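Local coordinates for PF04016 domain protein (Desulfitobacterium hafniense, PDB 3L5O) that is of unknown function but combines an enolase-like and a Rossmann-like fold into a site with a possible role in heavy-metal chelation, at residues I31-V37 / L74-R80; K142-G148 / C187-T193. One frame throughout, in Å; residues are numbered along the deposited sequence.

In the fold
The two contacts belong to different parts of the chain and do not touch; their centres lie about 34 Å apart, on opposite sides of the chain's centre. Contact 1 is partly buried and joins loops: 31-37 follows helix 22-29, while the other segment, 74-80, leads into helix 79-83. Contact 2 is buried and pairs strands 143-147 and 189-193 in the middle of a mixed sheet. Backbone hydrogen bonds carry both, but differently. In contact 1 three of them, with a bridging water, hold irregular chains whose outer side bears a charged pair. In contact 2 a regular parallel ladder runs between two largely apolar faces, with charged side chains gathered at the end where the strands begin.

Contact 1 (I31-V37 / L74-R80); sequences IPEDFLV and LLGLPLR
V37 and L77 meet through a nearly straight bond, V37 N to L77 O at 2.9 Å, and V37 O in turn takes G76 N at 3.0 Å. G76 sits in the type II turn from L74 to L77, where its positive phi suits glycine. Further along, L79 N reaches F35 O at 2.6 Å, tilted 27° from the carbonyl plane. One water donates to both F35 O and P32 O and accepts a hydrogen bond from R80 N at 3.0 Å, so an amide in the first turn of helix 79-83 is satisfied by solvent. P78 stands at the N-cap of that helix; its ring nitrogen carries no N-H, so there is none to satisfy at that point. On the outer side E33 and R80 form a long salt bridge, OE1 to NH2 4.0 Å, their flat groups 14° from parallel; E33 CG lies closer to NH2 than the carboxylate does. The arginine chain bends at chi3 (60°), bringing its guanidinium beside I31 O and the E33 side chain.

Inward, L79 CD2 lies 3.6 Å from F35 CB, while CD1 meets V37 CG2 at 3.9 Å. Buried V37 also sets CB against L74 O. I49 of strand 46-51 touches both L79 and V37, and the F35 ring meets Y104 edge-to-face. Main-chain bonds and one water thus probably do most to fix how these loops lie together; the stretched ion pair probably adds little.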
ATOM      1  N   ILE A  31      -6.631   9.684  11.840  1.00 44.65           N
ATOM      2  CA  ILE A  31      -7.765  10.141  11.032  1.00 42.47           C
ATOM      3  C   ILE A  31      -8.749  10.967  11.891  1.00 43.08           C
ATOM      4  O   ILE A  31      -9.306  10.463  12.855  1.00 40.73           O
ATOM      5  CB  ILE A  31      -8.503   8.935  10.355  1.00 42.82           C
ATOM      6  CG1 ILE A  31      -7.545   8.088   9.504  1.00 46.54           C
ATOM      7  CG2 ILE A  31      -9.667   9.417   9.449  1.00 42.21           C
ATOM      8  CD1 ILE A  31      -8.131   6.755   9.062  1.00 43.62           C
ATOM      9  N   PRO A  32      -8.993  12.229  11.534  1.00 41.18           N
ATOM     10  CA  PRO A  32     -10.031  13.006  12.214  1.00 42.82           C
ATOM     11  C   PRO A  32     -11.423  12.438  11.938  1.00 43.23           C
ATOM     12  O   PRO A  32     -11.746  11.961  10.835  1.00 39.87           O
ATOM     13  CB  PRO A  32      -9.878  14.408  11.624  1.00 42.47           C
ATOM     14  CG  PRO A  32      -8.470  14.383  10.970  1.00 41.12           C
ATOM     15  CD  PRO A  32      -8.327  13.004  10.471  1.00 42.71           C
ATOM     16  N   GLU A  33     -12.236  12.473  12.983  1.00 43.43           N
ATOM     17  CA  GLU A  33     -13.611  11.968  12.949  1.00 45.59           C
ATOM     18  C   GLU A  33     -14.530  12.566  11.906  1.00 45.86           C
ATOM     19  O   GLU A  33     -15.471  11.911  11.462  1.00 44.34           O
ATOM     20  CB  GLU A  33     -14.270  12.286  14.263  1.00 48.68           C
ATOM     21  CG  GLU A  33     -14.171  11.153  15.208  1.00 53.66           C
ATOM     22  CD  GLU A  33     -15.061  11.420  16.351  1.00 49.59           C
ATOM     23  OE1 GLU A  33     -14.668  12.276  17.146  1.00 43.30           O
ATOM     24  OE2 GLU A  33     -16.153  10.819  16.367  1.00 49.03           O
ATOM     25  N   ASP A  34     -14.269  13.829  11.570  1.00 45.78           N
ATOM     26  CA  ASP A  34     -15.089  14.592  10.634  1.00 46.29           C
ATOM     27  C   ASP A  34     -15.196  13.916   9.264  1.00 42.84           C
ATOM     28  O   ASP A  34     -16.185  14.115   8.554  1.00 38.51           O
ATOM     29  CB  ASP A  34     -14.498  15.996  10.457  1.00 47.51           C
ATOM     30  CG  ASP A  34     -14.639  16.874  11.715  1.00 59.04           C
ATOM     31  OD1 ASP A  34     -15.268  16.448  12.721  1.00 63.25           O
ATOM     32  OD2 ASP A  34     -14.148  18.033  11.778  1.00 65.78           O
ATOM     33  N   PHE A  35     -14.190  13.114   8.905  1.00 41.30           N
ATOM     34  CA  PHE A  35     -14.162  12.456   7.599  1.00 42.34           C
ATOM     35  C   PHE A  35     -15.118  11.279   7.547  1.00 43.58           C
ATOM     36  O   PHE A  35     -15.013  10.363   8.380  1.00 43.93           O
ATOM     37  CB  PHE A  35     -12.751  11.971   7.264  1.00 41.54           C
ATOM     38  CG  PHE A  35     -11.792  13.080   6.952  1.00 39.63           C
ATOM     39  CD1 PHE A  35     -11.301  13.901   7.970  1.00 48.50           C
ATOM     40  CD2 PHE A  35     -11.399  13.329   5.652  1.00 44.57           C
ATOM     41  CE1 PHE A  35     -10.436  14.943   7.693  1.00 43.13           C
ATOM     42  CE2 PHE A  35     -10.534  14.371   5.370  1.00 44.65           C
ATOM     43  CZ  PHE A  35     -10.057  15.182   6.400  1.00 43.85           C
ATOM     44  N   LEU A  36     -16.001  11.271   6.539  1.00 41.82           N
ATOM     45  CA  LEU A  36     -16.963  10.173   6.346  1.00 40.67           C
ATOM     46  C   LEU A  36     -16.677   9.365   5.123  1.00 41.11           C
ATOM     47  O   LEU A  36     -15.975   9.837   4.222  1.00 40.83           O
ATOM     48  CB  LEU A  36     -18.395  10.727   6.244  1.00 43.75           C
ATOM     49  CG  LEU A  36     -18.817  11.749   7.292  1.00 41.34           C
ATOM     50  CD1 LEU A  36     -20.205  12.283   6.975  1.00 48.60           C
ATOM     51  CD2 LEU A  36     -18.800  11.134   8.686  1.00 42.39           C
ATOM     52  N   VAL A  37     -17.158   8.113   5.124  1.00 40.04           N
ATOM     53  CA  VAL A  37     -17.170   7.251   3.937  1.00 39.25           C
ATOM     54  C   VAL A  37     -18.311   7.775   3.084  1.00 40.46           C
ATOM     55  O   VAL A  37     -19.482   7.561   3.418  1.00 39.78           O
ATOM     56  CB  VAL A  37     -17.451   5.759   4.312  1.00 41.90           C
ATOM     57  CG1 VAL A  37     -17.487   4.862   3.079  1.00 39.03           C
ATOM     58  CG2 VAL A  37     -16.412   5.229   5.306  1.00 40.18           C
ATOM     59  N   LEU A  74     -21.109   0.635   5.638  1.00 48.83           N
ATOM     60  CA  LEU A  74     -20.025   1.550   5.929  1.00 49.59           C
ATOM     61  C   LEU A  74     -20.321   2.944   5.416  1.00 49.56           C
ATOM     62  O   LEU A  74     -19.811   3.930   5.959  1.00 48.71           O
ATOM     63  CB  LEU A  74     -18.696   1.006   5.388  1.00 51.55           C
ATOM     64  CG  LEU A  74     -18.252  -0.315   6.026  1.00 50.55           C
ATOM     65  CD1 LEU A  74     -17.041  -0.882   5.307  1.00 55.60           C
ATOM     66  CD2 LEU A  74     -17.978  -0.145   7.535  1.00 53.93           C
ATOM     67  N   LEU A  75     -21.175   3.038   4.395  1.00 50.27           N
ATOM     68  CA  LEU A  75     -21.585   4.344   3.876  1.00 50.72           C
ATOM     69  C   LEU A  75     -22.160   5.194   4.968  1.00 49.40           C
ATOM     70  O   LEU A  75     -23.065   4.766   5.678  1.00 47.92           O
ATOM     71  CB  LEU A  75     -22.642   4.213   2.778  1.00 52.75           C
ATOM     72  CG  LEU A  75     -22.127   4.065   1.364  1.00 54.74           C
ATOM     73  CD1 LEU A  75     -23.337   4.092   0.445  1.00 63.86           C
ATOM     74  CD2 LEU A  75     -21.135   5.196   1.026  1.00 56.43           C
ATOM     75  N   GLY A  76     -21.647   6.412   5.090  1.00 48.90           N
ATOM     76  CA  GLY A  76     -22.097   7.326   6.122  1.00 45.22           C
ATOM     77  C   GLY A  76     -21.272   7.315   7.391  1.00 46.38           C
ATOM     78  O   GLY A  76     -21.262   8.290   8.126  1.00 47.67           O
ATOM     79  N   LEU A  77     -20.565   6.222   7.669  1.00 47.88           N
ATOM     80  CA  LEU A  77     -19.840   6.117   8.927  1.00 46.60           C
ATOM     81  C   LEU A  77     -18.602   6.962   8.851  1.00 44.38           C
ATOM     82  O   LEU A  77     -18.092   7.227   7.774  1.00 42.08           O
ATOM     83  CB  LEU A  77     -19.442   4.652   9.220  1.00 47.95           C
ATOM     84  CG  LEU A  77     -20.608   3.729   9.629  1.00 55.26           C
ATOM     85  CD1 LEU A  77     -20.091   2.334   9.964  1.00 64.35           C
ATOM     86  CD2 LEU A  77     -21.362   4.288  10.772  1.00 53.10           C
ATOM     87  N   PRO A  78     -18.089   7.371   9.998  1.00 44.35           N
ATOM     88  CA  PRO A  78     -16.752   7.953  10.036  1.00 41.84           C
ATOM     89  C   PRO A  78     -15.735   7.071   9.376  1.00 43.15           C
ATOM     90  O   PRO A  78     -15.665   5.852   9.567  1.00 43.54           O
ATOM     91  CB  PRO A  78     -16.468   8.087  11.538  1.00 41.63           C
ATOM     92  CG  PRO A  78     -17.801   8.274  12.122  1.00 41.34           C
ATOM     93  CD  PRO A  78     -18.705   7.348  11.337  1.00 42.73           C
ATOM     94  N   LEU A  79     -14.908   7.724   8.583  1.00 42.48           N
ATOM     95  CA  LEU A  79     -13.792   7.094   7.948  1.00 41.48           C
ATOM     96  C   LEU A  79     -12.914   6.356   8.954  1.00 40.85           C
ATOM     97  O   LEU A  79     -12.391   5.273   8.674  1.00 38.36           O
ATOM     98  CB  LEU A  79     -12.995   8.182   7.225  1.00 42.27           C
ATOM     99  CG  LEU A  79     -12.207   7.849   5.984  1.00 42.63           C
ATOM    100  CD1 LEU A  79     -13.121   7.258   4.890  1.00 36.73           C
ATOM    101  CD2 LEU A  79     -11.518   9.122   5.514  1.00 44.04           C
ATOM    102  N   ARG A  80     -12.753   6.918  10.142  1.00 39.00           N
ATOM    103  CA  ARG A  80     -11.908   6.262  11.134  1.00 44.90           C
ATOM    104  C   ARG A  80     -12.528   4.973  11.673  1.00 43.55           C
ATOM    105  O   ARG A  80     -11.811   4.056  12.066  1.00 47.72           O
ATOM    106  CB  ARG A  80     -11.582   7.203  12.274  1.00 45.56           C
ATOM    107  CG  ARG A  80     -10.541   6.612  13.187  1.00 56.21           C
ATOM    108  CD  ARG A  80      -9.999   7.568  14.205  1.00 66.41           C
ATOM    109  NE  ARG A  80     -11.020   8.085  15.098  1.00 70.80           N
ATOM    110  CZ  ARG A  80     -10.840   9.145  15.870  1.00 72.30           C
ATOM    111  NH1 ARG A  80      -9.684   9.810  15.835  1.00 73.93           N
ATOM    112  NH2 ARG A  80     -11.811   9.548  16.682  1.00 75.22           N
TER
HETATM  113  O   HOH W   1     -13.169   9.828  10.473  1.00 37.27           O

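Contact 2 (K142-G148 / C187-T193); sequences KKVGVVG and CDYVYIT
Two neighbouring parallel strands of the Rossmann-like sheet meet here, 143-147 beside 189-193, their axes 4.7 Å apart and 6° from parallel. Where they begin, OD2 of D188 takes K143 N at 2.9 Å on its anti side, 19° out of the carboxylate plane. With CG beside its own backbone N (chi1 -55°), the D188 carboxylate is carried across to the start of strand 143-147. K143 O accepts Y189 N at 3.2 Å and, weakly, D188 N. The ladder then alternates: G145 N gives to Y189 O, Y191 N to G145 O, V147 N to Y191 O, and T193 N to V147 O at 2.8 Å.

The parallel strands run in the order 175-176, 162-167, 143-147, 189-193, 214-218, or 3-2-1-4-5, consistent with a Rossmann fold in which this pair is the first and fourth strands. One face carries V144, V146, Y189 and Y191. V144 CG1 lies at the edge of the Y191 ring, 3.8 Å from CE1, and Y191 OH is hydrogen-bonded to S135 OG, so the buried ring does not leave its polar end without a partner. On the other face G145, lacking a side chain, makes room for C187 SG, while V147 CB meets I192 CG2 under L205 of helix 202-208. At the C-terminal ends, where Rossmann-like folds bind ligands, T193 OG1 caps A195 N; a bound imidazole about 3 Å from the T193 side chain, probably from the crystallisation liquor, may mark a pocket.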
ATOM      1  N   LYS A 142      24.405  -4.378  -4.321  1.00 45.73           N
ATOM      2  CA  LYS A 142      23.902  -4.608  -2.970  1.00 45.31           C
ATOM      3  C   LYS A 142      22.893  -5.736  -2.955  1.00 43.15           C
ATOM      4  O   LYS A 142      22.442  -6.193  -3.996  1.00 41.26           O
ATOM      5  CB  LYS A 142      23.284  -3.328  -2.421  1.00 46.47           C
ATOM      6  CG  LYS A 142      24.227  -2.140  -2.394  1.00 46.57           C
ATOM      7  CD  LYS A 142      25.472  -2.427  -1.574  1.00 51.94           C
ATOM      8  CE  LYS A 142      26.134  -1.147  -1.128  1.00 56.53           C
ATOM      9  NZ  LYS A 142      27.540  -1.384  -0.661  1.00 61.00           N
ATOM     10  N   LYS A 143      22.591  -6.221  -1.766  1.00 43.89           N
ATOM     11  CA  LYS A 143      21.567  -7.239  -1.593  1.00 45.60           C
ATOM     12  C   LYS A 143      20.171  -6.638  -1.391  1.00 40.46           C
ATOM     13  O   LYS A 143      19.911  -5.870  -0.449  1.00 37.33           O
ATOM     14  CB  LYS A 143      21.927  -8.187  -0.451  1.00 46.91           C
ATOM     15  CG  LYS A 143      20.959  -9.363  -0.338  1.00 56.86           C
ATOM     16  CD  LYS A 143      21.577 -10.607   0.339  1.00 62.98           C
ATOM     17  CE  LYS A 143      20.541 -11.761   0.492  1.00 61.35           C
ATOM     18  NZ  LYS A 143      20.321 -12.487  -0.793  1.00 62.55           N
ATOM     19  N   VAL A 144      19.263  -7.005  -2.279  1.00 40.37           N
ATOM     20  CA  VAL A 144      17.925  -6.395  -2.332  1.00 38.61           C
ATOM     21  C   VAL A 144      16.817  -7.452  -2.208  1.00 39.83           C
ATOM     22  O   VAL A 144      16.830  -8.502  -2.867  1.00 39.84           O
ATOM     23  CB  VAL A 144      17.714  -5.609  -3.652  1.00 39.31           C
ATOM     24  CG1 VAL A 144      16.299  -5.046  -3.746  1.00 40.11           C
ATOM     25  CG2 VAL A 144      18.757  -4.503  -3.789  1.00 43.51           C
ATOM     26  N   GLY A 145      15.865  -7.182  -1.332  1.00 39.21           N
ATOM     27  CA  GLY A 145      14.759  -8.090  -1.109  1.00 37.57           C
ATOM     28  C   GLY A 145      13.483  -7.350  -1.463  1.00 39.42           C
ATOM     29  O   GLY A 145      13.277  -6.243  -0.983  1.00 39.02           O
ATOM     30  N   VAL A 146      12.634  -7.972  -2.273  1.00 41.09           N
ATOM     31  CA  VAL A 146      11.335  -7.422  -2.681  1.00 41.67           C
ATOM     32  C   VAL A 146      10.221  -8.397  -2.311  1.00 43.29           C
ATOM     33  O   VAL A 146      10.251  -9.549  -2.712  1.00 41.15           O
ATOM     34  CB  VAL A 146      11.271  -7.185  -4.200  1.00 41.96           C
ATOM     35  CG1 VAL A 146       9.868  -6.683  -4.600  1.00 46.14           C
ATOM     36  CG2 VAL A 146      12.351  -6.184  -4.636  1.00 41.32           C
ATOM     37  N   VAL A 147       9.230  -7.928  -1.553  1.00 42.11           N
ATOM     38  CA  VAL A 147       8.055  -8.729  -1.225  1.00 40.85           C
ATOM     39  C   VAL A 147       6.857  -8.209  -2.043  1.00 41.73           C
ATOM     40  O   VAL A 147       6.486  -7.061  -1.921  1.00 41.81           O
ATOM     41  CB  VAL A 147       7.728  -8.639   0.270  1.00 39.78           C
ATOM     42  CG1 VAL A 147       6.514  -9.474   0.626  1.00 41.88           C
ATOM     43  CG2 VAL A 147       8.928  -9.053   1.126  1.00 43.42           C
ATOM     44  N   GLY A 148       6.292  -9.074  -2.885  1.00 41.74           N
ATOM     45  CA  GLY A 148       5.187  -8.742  -3.746  1.00 42.22           C
ATOM     46  C   GLY A 148       5.502  -8.939  -5.196  1.00 43.24           C
ATOM     47  O   GLY A 148       6.657  -9.147  -5.612  1.00 44.15           O
ATOM     48  N   CYS A 187      19.407  -8.378   3.842  1.00 42.57           N
ATOM     49  CA  CYS A 187      19.212  -7.379   2.776  1.00 42.13           C
ATOM     50  C   CYS A 187      19.612  -5.971   3.179  1.00 43.08           C
ATOM     51  O   CYS A 187      19.318  -5.533   4.284  1.00 43.92           O
ATOM     52  CB  CYS A 187      17.775  -7.400   2.287  1.00 42.11           C
ATOM     53  SG  CYS A 187      17.382  -8.915   1.382  1.00 42.49           S
ATOM     54  N   ASP A 188      20.346  -5.304   2.289  1.00 43.10           N
ATOM     55  CA  ASP A 188      20.671  -3.887   2.426  1.00 43.24           C
ATOM     56  C   ASP A 188      19.497  -2.973   2.122  1.00 41.74           C
ATOM     57  O   ASP A 188      19.394  -1.888   2.673  1.00 39.70           O
ATOM     58  CB  ASP A 188      21.817  -3.537   1.476  1.00 38.92           C
ATOM     59  CG  ASP A 188      23.020  -4.409   1.691  1.00 49.57           C
ATOM     60  OD1 ASP A 188      23.490  -4.483   2.852  1.00 47.58           O
ATOM     61  OD2 ASP A 188      23.542  -5.067   0.767  1.00 43.74           O
ATOM     62  N   TYR A 189      18.648  -3.384   1.184  1.00 43.15           N
ATOM     63  CA  TYR A 189      17.473  -2.599   0.792  1.00 41.40           C
ATOM     64  C   TYR A 189      16.298  -3.539   0.659  1.00 43.38           C
ATOM     65  O   TYR A 189      16.430  -4.621   0.093  1.00 43.21           O
ATOM     66  CB  TYR A 189      17.687  -1.884  -0.538  1.00 42.57           C
ATOM     67  CG  TYR A 189      18.733  -0.819  -0.459  1.00 42.51           C
ATOM     68  CD1 TYR A 189      18.402   0.465  -0.047  1.00 45.06           C
ATOM     69  CD2 TYR A 189      20.078  -1.104  -0.731  1.00 47.78           C
ATOM     70  CE1 TYR A 189      19.362   1.452   0.063  1.00 44.74           C
ATOM     71  CE2 TYR A 189      21.071  -0.100  -0.617  1.00 44.33           C
ATOM     72  CZ  TYR A 189      20.688   1.165  -0.203  1.00 45.70           C
ATOM     73  OH  TYR A 189      21.616   2.167  -0.073  1.00 51.24           O
ATOM     74  N   VAL A 190      15.150  -3.118   1.164  1.00 43.07           N
ATOM     75  CA  VAL A 190      13.930  -3.933   1.110  1.00 43.20           C
ATOM     76  C   VAL A 190      12.753  -3.103   0.607  1.00 42.19           C
ATOM     77  O   VAL A 190      12.547  -1.981   1.048  1.00 42.32           O
ATOM     78  CB  VAL A 190      13.605  -4.515   2.503  1.00 40.16           C
ATOM     79  CG1 VAL A 190      12.311  -5.285   2.471  1.00 44.08           C
ATOM     80  CG2 VAL A 190      14.746  -5.397   2.982  1.00 42.04           C
ATOM     81  N   TYR A 191      12.004  -3.663  -0.332  1.00 41.64           N
ATOM     82  CA  TYR A 191      10.734  -3.113  -0.800  1.00 39.55           C
ATOM     83  C   TYR A 191       9.606  -4.086  -0.502  1.00 41.51           C
ATOM     84  O   TYR A 191       9.712  -5.281  -0.804  1.00 41.10           O
ATOM     85  CB  TYR A 191      10.778  -2.885  -2.324  1.00 41.48           C
ATOM     86  CG  TYR A 191      11.941  -2.052  -2.737  1.00 44.96           C
ATOM     87  CD1 TYR A 191      13.214  -2.630  -2.833  1.00 48.81           C
ATOM     88  CD2 TYR A 191      11.806  -0.689  -2.997  1.00 44.84           C
ATOM     89  CE1 TYR A 191      14.313  -1.889  -3.168  1.00 44.53           C
ATOM     90  CE2 TYR A 191      12.924   0.075  -3.366  1.00 48.96           C
ATOM     91  CZ  TYR A 191      14.178  -0.541  -3.437  1.00 53.47           C
ATOM     92  OH  TYR A 191      15.318   0.156  -3.764  1.00 54.24           O
ATOM     93  N   ILE A 192       8.502  -3.583   0.035  1.00 41.19           N
ATOM     94  CA  ILE A 192       7.399  -4.421   0.429  1.00 43.45           C
ATOM     95  C   ILE A 192       6.112  -3.859  -0.168  1.00 43.29           C
ATOM     96  O   ILE A 192       5.778  -2.690   0.032  1.00 46.03           O
ATOM     97  CB  ILE A 192       7.259  -4.486   1.970  1.00 41.53           C
ATOM     98  CG1 ILE A 192       8.542  -4.985   2.646  1.00 47.82           C
ATOM     99  CG2 ILE A 192       6.090  -5.404   2.378  1.00 41.45           C
ATOM    100  CD1 ILE A 192       8.582  -4.657   4.148  1.00 43.79           C
ATOM    101  N   THR A 193       5.381  -4.711  -0.864  1.00 41.29           N
ATOM    102  CA  THR A 193       4.056  -4.380  -1.304  1.00 43.01           C
ATOM    103  C   THR A 193       3.096  -3.933  -0.183  1.00 42.91           C
ATOM    104  O   THR A 193       3.071  -4.475   0.932  1.00 40.54           O
ATOM    105  CB  THR A 193       3.427  -5.551  -2.044  1.00 43.02           C
ATOM    106  OG1 THR A 193       2.082  -5.207  -2.388  1.00 42.53           O
ATOM    107  CG2 THR A 193       3.302  -6.841  -1.128  1.00 43.31           C
TER